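Intramolecular trans-sialidase (Macrobdella decora, PDB 3SLI) cleaves terminal sialic acid from sialoglycoconjugates by intramolecular transfer, probably releasing it as 2,7-anhydro-Neu5Ac. Local coordinates at residues 41-46 against 109-114; 127-132 against 192-197. All blocks are in the same frame, centred on the assembly; numbering follows the deposited sequence.

Interaction 1 of 2, residues 41-46 against 109-114; sequences LSYKST and VFNTVA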
loop_
_atom_site.group_PDB
_atom_site.type_symbol
_atom_site.label_atom_id
_atom_site.label_comp_id
_atom_site.label_asym_id
_atom_site.label_seq_id
_atom_site.Cartn_x
_atom_site.Cartn_y
_atom_site.Cartn_z
ATOM N N LEU A 41 -21.331 14.022 13.260
ATOM C CA LEU A 41 -22.056 12.917 13.845
ATOM C C LEU A 41 -21.242 11.657 14.053
ATOM O O LEU A 41 -20.262 11.397 13.350
ATOM C CB LEU A 41 -23.344 12.611 13.068
ATOM C CG LEU A 41 -23.416 12.099 11.632
ATOM C CD1 LEU A 41 -24.814 11.538 11.432
ATOM C CD2 LEU A 41 -23.150 13.204 10.622
ATOM N N SER A 42 -21.640 10.927 15.085
ATOM C CA SER A 42 -21.031 9.672 15.490
ATOM C C SER A 42 -22.063 8.607 15.120
ATOM O O SER A 42 -23.237 8.749 15.452
ATOM C CB SER A 42 -20.828 9.706 17.012
ATOM O OG SER A 42 -20.236 8.516 17.501
ATOM N N TYR A 43 -21.645 7.544 14.440
ATOM C CA TYR A 43 -22.593 6.495 14.049
ATOM C C TYR A 43 -21.947 5.120 14.068
ATOM O O TYR A 43 -20.722 5.002 14.009
ATOM C CB TYR A 43 -23.122 6.745 12.624
ATOM C CG TYR A 43 -22.112 6.374 11.553
ATOM C CD1 TYR A 43 -21.155 7.291 11.134
ATOM C CD2 TYR A 43 -22.053 5.069 11.028
ATOM C CE1 TYR A 43 -20.152 6.926 10.235
ATOM C CE2 TYR A 43 -21.049 4.695 10.129
ATOM C CZ TYR A 43 -20.104 5.629 9.741
ATOM O OH TYR A 43 -19.082 5.283 8.893
ATOM N N LYS A 44 -22.793 4.095 14.074
ATOM C CA LYS A 44 -22.374 2.697 14.034
ATOM C C LYS A 44 -23.326 2.021 13.047
ATOM O O LYS A 44 -24.529 1.963 13.297
ATOM C CB LYS A 44 -22.509 2.043 15.415
ATOM C CG LYS A 44 -22.254 0.550 15.405
ATOM C CD LYS A 44 -22.165 -0.027 16.807
ATOM C CE LYS A 44 -23.498 -0.004 17.521
ATOM N NZ LYS A 44 -23.361 -0.559 18.905
ATOM N N SER A 45 -22.808 1.578 11.903
ATOM C CA SER A 45 -23.645 0.914 10.902
ATOM C C SER A 45 -23.716 -0.598 11.117
ATOM O O SER A 45 -22.689 -1.261 11.261
ATOM C CB SER A 45 -23.125 1.190 9.490
ATOM O OG SER A 45 -23.929 0.530 8.518
ATOM N N THR A 46 -24.933 -1.131 11.144
ATOM C CA THR A 46 -25.150 -2.569 11.307
ATOM C C THR A 46 -25.749 -3.136 10.010
ATOM O O THR A 46 -26.096 -4.314 9.927
ATOM C CB THR A 46 -26.109 -2.872 12.497
ATOM O OG1 THR A 46 -27.348 -2.172 12.317
ATOM C CG2 THR A 46 -25.484 -2.448 13.817
ATOM N N VAL A 109 -18.087 -0.932 15.244
ATOM C CA VAL A 109 -17.548 0.226 15.947
ATOM C C VAL A 109 -18.077 1.564 15.426
ATOM O O VAL A 109 -18.580 1.654 14.306
ATOM C CB VAL A 109 -15.993 0.230 15.903
ATOM C CG1 VAL A 109 -15.436 -0.962 16.685
ATOM C CG2 VAL A 109 -15.490 0.216 14.448
ATOM N N PHE A 110 -17.987 2.591 16.264
ATOM C CA PHE A 110 -18.438 3.928 15.896
ATOM C C PHE A 110 -17.389 4.696 15.107
ATOM O O PHE A 110 -16.188 4.572 15.354
ATOM C CB PHE A 110 -18.786 4.747 17.148
ATOM C CG PHE A 110 -20.137 4.441 17.724
ATOM C CD1 PHE A 110 -20.321 3.351 18.570
ATOM C CD2 PHE A 110 -21.229 5.249 17.423
ATOM C CE1 PHE A 110 -21.582 3.067 19.109
ATOM C CE2 PHE A 110 -22.490 4.979 17.952
ATOM C CZ PHE A 110 -22.670 3.885 18.797
ATOM N N ASN A 111 -17.849 5.478 14.143
ATOM C CA ASN A 111 -16.967 6.319 13.355
ATOM C C ASN A 111 -17.514 7.719 13.606
ATOM O O ASN A 111 -18.707 7.877 13.895
ATOM C CB ASN A 111 -17.043 5.985 11.857
ATOM C CG ASN A 111 -16.479 4.602 11.530
ATOM O OD1 ASN A 111 -17.153 3.586 11.709
ATOM N ND2 ASN A 111 -15.256 4.565 11.024
ATOM N N THR A 112 -16.649 8.719 13.549
ATOM C CA THR A 112 -17.073 10.093 13.769
ATOM C C THR A 112 -16.723 10.873 12.514
ATOM O O THR A 112 -15.562 10.913 12.090
ATOM C CB THR A 112 -16.386 10.696 15.014
ATOM O OG1 THR A 112 -16.452 9.754 16.096
ATOM C CG2 THR A 112 -17.091 11.993 15.437
ATOM N N VAL A 113 -17.738 11.487 11.911
ATOM C CA VAL A 113 -17.557 12.238 10.673
ATOM C C VAL A 113 -18.075 13.677 10.772
ATOM O O VAL A 113 -18.835 14.010 11.690
ATOM C CB VAL A 113 -18.261 11.502 9.492
ATOM C CG1 VAL A 113 -17.834 10.049 9.475
ATOM C CG2 VAL A 113 -19.786 11.595 9.617
ATOM N N ALA A 114 -17.670 14.512 9.819
ATOM C CA ALA A 114 -18.088 15.906 9.790
ATOM C C ALA A 114 -18.029 16.502 8.399
ATOM O O ALA A 114 -17.149 16.178 7.598
ATOM C CB ALA A 114 -17.223 16.752 10.734
HETATM O O HOH W 1 -17.696 9.613 18.538
HETATM O O HOH W 2 -19.989 1.251 11.794
#

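Interaction 2 of 2, residues 127-132 against 192-197; sequences FANGEL and GVTTYG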
loop_
_atom_site.group_PDB
_atom_site.type_symbol
_atom_site.label_atom_id
_atom_site.label_comp_id
_atom_site.label_asym_id
_atom_site.label_seq_id
_atom_site.Cartn_x
_atom_site.Cartn_y
_atom_site.Cartn_z
ATOM N N PHE A 127 -14.533 15.255 6.854
ATOM C CA PHE A 127 -13.595 14.745 7.846
ATOM C C PHE A 127 -14.129 13.434 8.388
ATOM O O PHE A 127 -15.345 13.212 8.426
ATOM C CB PHE A 127 -13.484 15.702 9.053
ATOM C CG PHE A 127 -13.054 17.100 8.709
ATOM C CD1 PHE A 127 -13.966 18.025 8.181
ATOM C CD2 PHE A 127 -11.740 17.505 8.923
ATOM C CE1 PHE A 127 -13.571 19.329 7.873
ATOM C CE2 PHE A 127 -11.333 18.807 8.620
ATOM C CZ PHE A 127 -12.257 19.724 8.091
ATOM N N ALA A 128 -13.222 12.589 8.861
ATOM C CA ALA A 128 -13.607 11.326 9.478
ATOM C C ALA A 128 -12.456 10.810 10.314
ATOM O O ALA A 128 -11.292 10.908 9.916
ATOM C CB ALA A 128 -14.008 10.294 8.439
ATOM N N ASN A 129 -12.790 10.366 11.516
ATOM C CA ASN A 129 -11.839 9.787 12.451
ATOM C C ASN A 129 -10.516 10.533 12.608
ATOM O O ASN A 129 -9.432 9.932 12.623
ATOM C CB ASN A 129 -11.609 8.314 12.099
ATOM C CG ASN A 129 -12.898 7.494 12.136
ATOM O OD1 ASN A 129 -13.855 7.833 12.836
ATOM N ND2 ASN A 129 -12.936 6.423 11.354
ATOM N N GLY A 130 -10.614 11.856 12.702
ATOM C CA GLY A 130 -9.446 12.692 12.899
ATOM C C GLY A 130 -8.677 13.154 11.685
ATOM O O GLY A 130 -7.588 13.708 11.838
ATOM N N GLU A 131 -9.222 12.968 10.489
ATOM C CA GLU A 131 -8.514 13.389 9.285
ATOM C C GLU A 131 -9.388 14.148 8.304
ATOM O O GLU A 131 -10.591 13.899 8.213
ATOM C CB GLU A 131 -7.925 12.172 8.554
ATOM C CG GLU A 131 -7.051 11.236 9.404
ATOM C CD GLU A 131 -5.747 11.867 9.877
ATOM O OE1 GLU A 131 -5.279 12.857 9.271
ATOM O OE2 GLU A 131 -5.175 11.364 10.867
ATOM N N LEU A 132 -8.773 15.098 7.602
ATOM C CA LEU A 132 -9.444 15.870 6.553
ATOM C C LEU A 132 -9.355 14.951 5.330
ATOM O O LEU A 132 -8.255 14.654 4.860
ATOM C CB LEU A 132 -8.685 17.170 6.272
ATOM C CG LEU A 132 -9.061 17.894 4.972
ATOM C CD1 LEU A 132 -10.538 18.285 4.974
ATOM C CD2 LEU A 132 -8.177 19.110 4.795
ATOM N N GLY A 192 -11.541 12.999 15.686
ATOM C CA GLY A 192 -10.439 12.154 16.124
ATOM C C GLY A 192 -10.696 11.327 17.370
ATOM O O GLY A 192 -9.828 10.567 17.810
ATOM N N VAL A 193 -11.892 11.449 17.934
ATOM C CA VAL A 193 -12.244 10.707 19.130
ATOM C C VAL A 193 -12.401 9.201 18.866
ATOM O O VAL A 193 -12.474 8.398 19.803
ATOM C CB VAL A 193 -13.509 11.306 19.790
ATOM C CG1 VAL A 193 -14.773 10.852 19.077
ATOM C CG2 VAL A 193 -13.541 10.964 21.262
ATOM N N THR A 194 -12.488 8.820 17.594
ATOM C CA THR A 194 -12.598 7.409 17.236
ATOM C C THR A 194 -11.572 7.078 16.156
ATOM O O THR A 194 -11.601 7.648 15.066
ATOM C CB THR A 194 -14.017 7.023 16.722
ATOM O OG1 THR A 194 -14.436 7.937 15.699
ATOM C CG2 THR A 194 -15.027 6.992 17.863
ATOM N N THR A 195 -10.608 6.228 16.497
ATOM C CA THR A 195 -9.580 5.796 15.549
ATOM C C THR A 195 -9.324 4.323 15.840
ATOM O O THR A 195 -9.512 3.870 16.975
ATOM C CB THR A 195 -8.249 6.595 15.679
ATOM O OG1 THR A 195 -7.710 6.433 16.997
ATOM C CG2 THR A 195 -8.461 8.081 15.379
ATOM N N TYR A 196 -8.942 3.571 14.810
ATOM C CA TYR A 196 -8.684 2.141 14.956
ATOM C C TYR A 196 -7.390 1.790 14.236
ATOM O O TYR A 196 -7.168 2.201 13.095
ATOM C CB TYR A 196 -9.867 1.337 14.410
ATOM C CG TYR A 196 -11.180 1.753 15.043
ATOM C CD1 TYR A 196 -11.931 2.809 14.513
ATOM C CD2 TYR A 196 -11.621 1.167 16.223
ATOM C CE1 TYR A 196 -13.082 3.276 15.155
ATOM C CE2 TYR A 196 -12.767 1.621 16.873
ATOM C CZ TYR A 196 -13.493 2.680 16.338
ATOM O OH TYR A 196 -14.605 3.154 17.006
ATOM N N GLY A 197 -6.530 1.041 14.920
ATOM C CA GLY A 197 -5.247 0.676 14.350
ATOM C C GLY A 197 -4.376 1.913 14.371
ATOM O O GLY A 197 -4.850 2.992 14.743
#

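Interaction 1 of 2, residues 41-46 against 109-114
L41 and Y43 pair in antiparallel register with V113 and N111, each pair closed by two backbone bonds; the strand segments 41-45 and 111-114 run at 141°, 4.9 Å apart at closest approach. The bond from V113 N to L41 O measures 2.9 Å and is nearly straight. Between these pairs lies the non-hydrogen-bonded pair S42-T112, where S42 CA approaches N111 O at 3.3 Å in a CA-H...O contact.

L41, Y43 and V113 share the face packed against L54 of strand 51-58, the facing sheet of this lectin-like beta sandwich. The first torsion of Y43 (chi1 76°) sets CG between backbone N and carbonyl carbon, which swings the ring across to its neighbours: N111 CB lies 3.6 Å from Y43 CE1, and V113 CG1 meets the ring edge, 4.0 Å from the same atom. Beside it, L41 CD2 touches V113 CG2 at 3.9 Å.

On the S42-T112 face, water 1 joins S42 OG to T112 OG1, which also bonds T194. Near the strand end, K44 CB sits over the F110 ring, 3.7 Å from its centroid, a CH-pi contact; the aliphatic chain, bent at chi3, stays beside the ring through CD and CE, with NZ still 4.0 Å from F110 CE1. Branched and aromatic L41, Y43 and V113 thus suit the face toward L54, and hydroxyls with the partly exposed K44 the more polar one.

Interaction 2 of 2, residues 127-132 against 192-197
N129 OD1 accepts from two groups at once: the hydroxyl of T194, whose OG1 donates to it at 2.9 Å, and the backbone N of T112 on the adjoining strand. N129 and G130 form the corner of a two-residue beta hairpin, a type I' turn from A128 to E131 that links strands 123-128 and 131-137 and leans on the loop following helix 184-191. Both corner residues have positive phi, a conformation that asparagine and glycine adopt readily. The turn is closed by paired A128 and E131 backbone bonds.

The N129 side chain folds back beside its own backbone N (chi1 -59°), which turns its carbonyl oxygen to the loop. T194 OG1 comes from above the carbonyl plane, 41° out of it, and also bonds T112 OG1, so a short polar side chain fits this spot. The carbonyl of the same threonine presses on the asparagine: T194 O lies 3.0 Å from N129 CB, a tight approach, and also comes close to OD1, an acceptor like itself. The two bonds to OD1, from T194 OG1 and T112 N, probably help fix the amide's rotation.

G130 and G192 bring their backbones together, CA to CA at 3.4 Å, a closeness that suits two residues without side chains. Their N atoms, both donors, do not bond each other; G130 N is instead bonded to T191 OG1. Farther along the loop, the methyl T195 CG2 rests 3.5 Å from N129 O.

Overall arrangement
From the N terminus, the chain leaves residues 41-46 and runs through strands 51-58, 67-74, 79-85 and 91-96 of the facing sheet before 109-114 closes that excursion in interaction 1. Strand 107-118 then leads directly into strand 123-128 beside it, whose hairpin tip opens interaction 2; the chain next passes through the remaining strands and helix 184-191 before residues 192-197 close the second loop. The two contacts therefore follow in series, neither nested nor crossed. They meet through strand 107-118, where Y196 OH probably bonds F110 O. Together they tie the sandwich sheet to the segment leading toward the propeller-like part of the chain.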